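Local atomic coordinates of dual specificity protein phosphatase 15 (Homo sapiens, PDB entry 1YZ4), a protein that probably dephosphorylates phosphotyrosine, phosphoserine and phosphothreonine residues of protein substrates, this chain being its catalytic domain. Residues A[74-78]-A[104-109]. The protein carries 1 engineered substitution. Residues are numbered along the deposited sequence; the frame is centred on the assembly and turned at random.
Sequences INFIH and AYVMTV
Two helices of the phosphatase core, 70-82 and 97-110, pack in a buried, mainly apolar crossing that a single polar pair closes. The axes of 74-78 and 104-109 approach to 10.3 Å with a signed crossing angle of -71°; the closest CA pair is I74 and Y105, 5.4 Å. Y105, with chi1 t (180°), reaches across to the 74-78 helix, where its ring packs against I77 by a face and I74 by an edge: I77 CG2 lies 3.6 Å from the ring centroid in a CH-pi contact, and I74 CG2 3.5 Å from Y105 CD1. Beyond the ring, Y105 OH and H78 ND1 share a 2.7 Å hydrogen bond; the hydroxyl is also hydrogen-bonded to R81. I74, an mt rotamer, brings CD1 to 4.2 Å from A104 CB. F141 of helix 132-143 touches I74, A104 and T108. Helix 97-110 follows the P-loop, which begins at the engineered S91 (predicted catalytic cysteine position); the crossing joins it to helix 70-82, packed on strand 36-40, in the cysteine-based phosphatase fold.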
ATOM      1  N   ILE A  74       6.420  -2.582   3.872  1.00 12.11           N
ATOM      2  CA  ILE A  74       6.991  -1.253   3.994  1.00 15.98           C
ATOM      3  C   ILE A  74       8.438  -1.224   3.501  1.00 17.01           C
ATOM      4  O   ILE A  74       8.881  -0.234   2.924  1.00 17.55           O
ATOM      5  CB  ILE A  74       6.913  -0.766   5.450  1.00 18.74           C
ATOM      6  CG1 ILE A  74       5.448  -0.501   5.811  1.00 20.76           C
ATOM      7  CG2 ILE A  74       7.765   0.475   5.643  1.00 16.77           C
ATOM      8  CD1 ILE A  74       5.218  -0.075   7.249  1.00 21.51           C
ATOM      9  N   ASN A  75       9.165  -2.314   3.717  1.00 15.39           N
ATOM     10  CA  ASN A  75      10.551  -2.379   3.283  1.00 17.10           C
ATOM     11  C   ASN A  75      10.608  -2.480   1.775  1.00 18.74           C
ATOM     12  O   ASN A  75      11.465  -1.875   1.135  1.00 19.14           O
ATOM     13  CB  ASN A  75      11.259  -3.567   3.936  1.00 16.88           C
ATOM     14  CG  ASN A  75      11.874  -3.203   5.283  1.00 19.02           C
ATOM     15  OD1 ASN A  75      13.011  -2.742   5.354  1.00 18.65           O
ATOM     16  ND2 ASN A  75      11.110  -3.389   6.356  1.00 19.86           N
ATOM     17  N   PHE A  76       9.676  -3.242   1.215  1.00 18.79           N
ATOM     18  CA  PHE A  76       9.580  -3.425  -0.228  1.00 16.28           C
ATOM     19  C   PHE A  76       9.309  -2.057  -0.871  1.00 16.84           C
ATOM     20  O   PHE A  76      10.048  -1.603  -1.748  1.00 16.85           O
ATOM     21  CB  PHE A  76       8.432  -4.390  -0.534  1.00 12.86           C
ATOM     22  CG  PHE A  76       8.281  -4.732  -1.994  1.00 12.00           C
ATOM     23  CD1 PHE A  76       9.151  -5.629  -2.610  1.00 10.57           C
ATOM     24  CD2 PHE A  76       7.232  -4.204  -2.735  1.00 10.51           C
ATOM     25  CE1 PHE A  76       8.972  -6.004  -3.944  1.00 14.32           C
ATOM     26  CE2 PHE A  76       7.040  -4.569  -4.076  1.00 14.35           C
ATOM     27  CZ  PHE A  76       7.910  -5.473  -4.681  1.00 14.03           C
ATOM     28  N   ILE A  77       8.248  -1.400  -0.412  1.00 16.82           N
ATOM     29  CA  ILE A  77       7.867  -0.092  -0.937  1.00 17.24           C
ATOM     30  C   ILE A  77       8.978   0.949  -0.847  1.00 18.32           C
ATOM     31  O   ILE A  77       9.267   1.649  -1.819  1.00 17.96           O
ATOM     32  CB  ILE A  77       6.627   0.454  -0.200  1.00 15.74           C
ATOM     33  CG1 ILE A  77       5.403  -0.394  -0.568  1.00 13.32           C
ATOM     34  CG2 ILE A  77       6.403   1.930  -0.557  1.00 11.40           C
ATOM     35  CD1 ILE A  77       4.209  -0.191   0.354  1.00 11.84           C
ATOM     36  N   HIS A  78       9.593   1.051   0.325  1.00 18.02           N
ATOM     37  CA  HIS A  78      10.652   2.022   0.538  1.00 17.49           C
ATOM     38  C   HIS A  78      11.818   1.795  -0.420  1.00 17.15           C
ATOM     39  O   HIS A  78      12.271   2.729  -1.092  1.00 17.65           O
ATOM     40  CB  HIS A  78      11.136   1.953   1.981  1.00 18.22           C
ATOM     41  CG  HIS A  78      11.679   3.247   2.494  1.00 16.67           C
ATOM     42  ND1 HIS A  78      10.928   4.402   2.542  1.00 19.91           N
ATOM     43  CD2 HIS A  78      12.892   3.567   3.001  1.00 18.47           C
ATOM     44  CE1 HIS A  78      11.653   5.376   3.059  1.00 19.16           C
ATOM     45  NE2 HIS A  78      12.851   4.895   3.346  1.00 19.46           N
ATOM     46  N   ALA A 104      -0.100   2.112   6.729  1.00 11.94           N
ATOM     47  CA  ALA A 104       0.981   1.726   7.617  1.00  9.24           C
ATOM     48  C   ALA A 104       2.298   2.316   7.111  1.00 13.51           C
ATOM     49  O   ALA A 104       3.119   2.789   7.892  1.00 12.38           O
ATOM     50  CB  ALA A 104       1.071   0.217   7.677  1.00 11.86           C
ATOM     51  N   TYR A 105       2.495   2.290   5.796  1.00 13.22           N
ATOM     52  CA  TYR A 105       3.711   2.832   5.207  1.00 11.41           C
ATOM     53  C   TYR A 105       3.839   4.332   5.450  1.00 12.51           C
ATOM     54  O   TYR A 105       4.875   4.819   5.899  1.00  8.82           O
ATOM     55  CB  TYR A 105       3.734   2.606   3.702  1.00 10.31           C
ATOM     56  CG  TYR A 105       4.986   3.163   3.075  1.00 15.88           C
ATOM     57  CD1 TYR A 105       6.214   2.523   3.247  1.00 13.42           C
ATOM     58  CD2 TYR A 105       4.960   4.358   2.349  1.00 15.42           C
ATOM     59  CE1 TYR A 105       7.385   3.055   2.716  1.00 13.20           C
ATOM     60  CE2 TYR A 105       6.134   4.898   1.812  1.00 15.53           C
ATOM     61  CZ  TYR A 105       7.340   4.235   2.003  1.00 13.29           C
ATOM     62  OH  TYR A 105       8.502   4.747   1.481  1.00 18.55           O
ATOM     63  N   VAL A 106       2.777   5.060   5.119  1.00 15.33           N
ATOM     64  CA  VAL A 106       2.766   6.504   5.281  1.00 14.13           C
ATOM     65  C   VAL A 106       2.896   6.888   6.750  1.00 15.39           C
ATOM     66  O   VAL A 106       3.490   7.912   7.079  1.00 17.71           O
ATOM     67  CB  VAL A 106       1.484   7.106   4.676  1.00 12.69           C
ATOM     68  CG1 VAL A 106       1.460   8.622   4.878  1.00 11.65           C
ATOM     69  CG2 VAL A 106       1.428   6.771   3.185  1.00  9.77           C
ATOM     70  N   MET A 107       2.351   6.065   7.637  1.00 15.35           N
ATOM     71  CA  MET A 107       2.469   6.354   9.060  1.00 16.04           C
ATOM     72  C   MET A 107       3.944   6.350   9.454  1.00 15.76           C
ATOM     73  O   MET A 107       4.410   7.272  10.126  1.00 15.83           O
ATOM     74  CB  MET A 107       1.719   5.309   9.893  1.00 15.44           C
ATOM     75  CG  MET A 107       0.212   5.488   9.920  1.00 12.72           C
ATOM     76  SD  MET A 107      -0.649   4.044  10.578  1.00 16.93           S
ATOM     77  CE  MET A 107      -0.299   4.208  12.317  1.00 17.89           C
ATOM     78  N   THR A 108       4.685   5.330   9.020  1.00 15.46           N
ATOM     79  CA  THR A 108       6.094   5.246   9.381  1.00 15.33           C
ATOM     80  C   THR A 108       6.972   6.340   8.774  1.00 16.58           C
ATOM     81  O   THR A 108       7.850   6.864   9.464  1.00 16.81           O
ATOM     82  CB  THR A 108       6.728   3.856   9.047  1.00 16.64           C
ATOM     83  OG1 THR A 108       7.564   3.967   7.892  1.00 23.46           O
ATOM     84  CG2 THR A 108       5.665   2.810   8.807  1.00  8.23           C
ATOM     85  N   VAL A 109       6.747   6.705   7.510  1.00 13.11           N
ATOM     86  CA  VAL A 109       7.576   7.750   6.901  1.00 15.68           C
ATOM     87  C   VAL A 109       7.199   9.173   7.307  1.00 14.39           C
ATOM     88  O   VAL A 109       7.991  10.089   7.122  1.00 14.76           O
ATOM     89  CB  VAL A 109       7.598   7.679   5.343  1.00 12.00           C
ATOM     90  CG1 VAL A 109       8.177   6.358   4.896  1.00 11.71           C
ATOM     91  CG2 VAL A 109       6.206   7.892   4.777  1.00 13.72           C
TER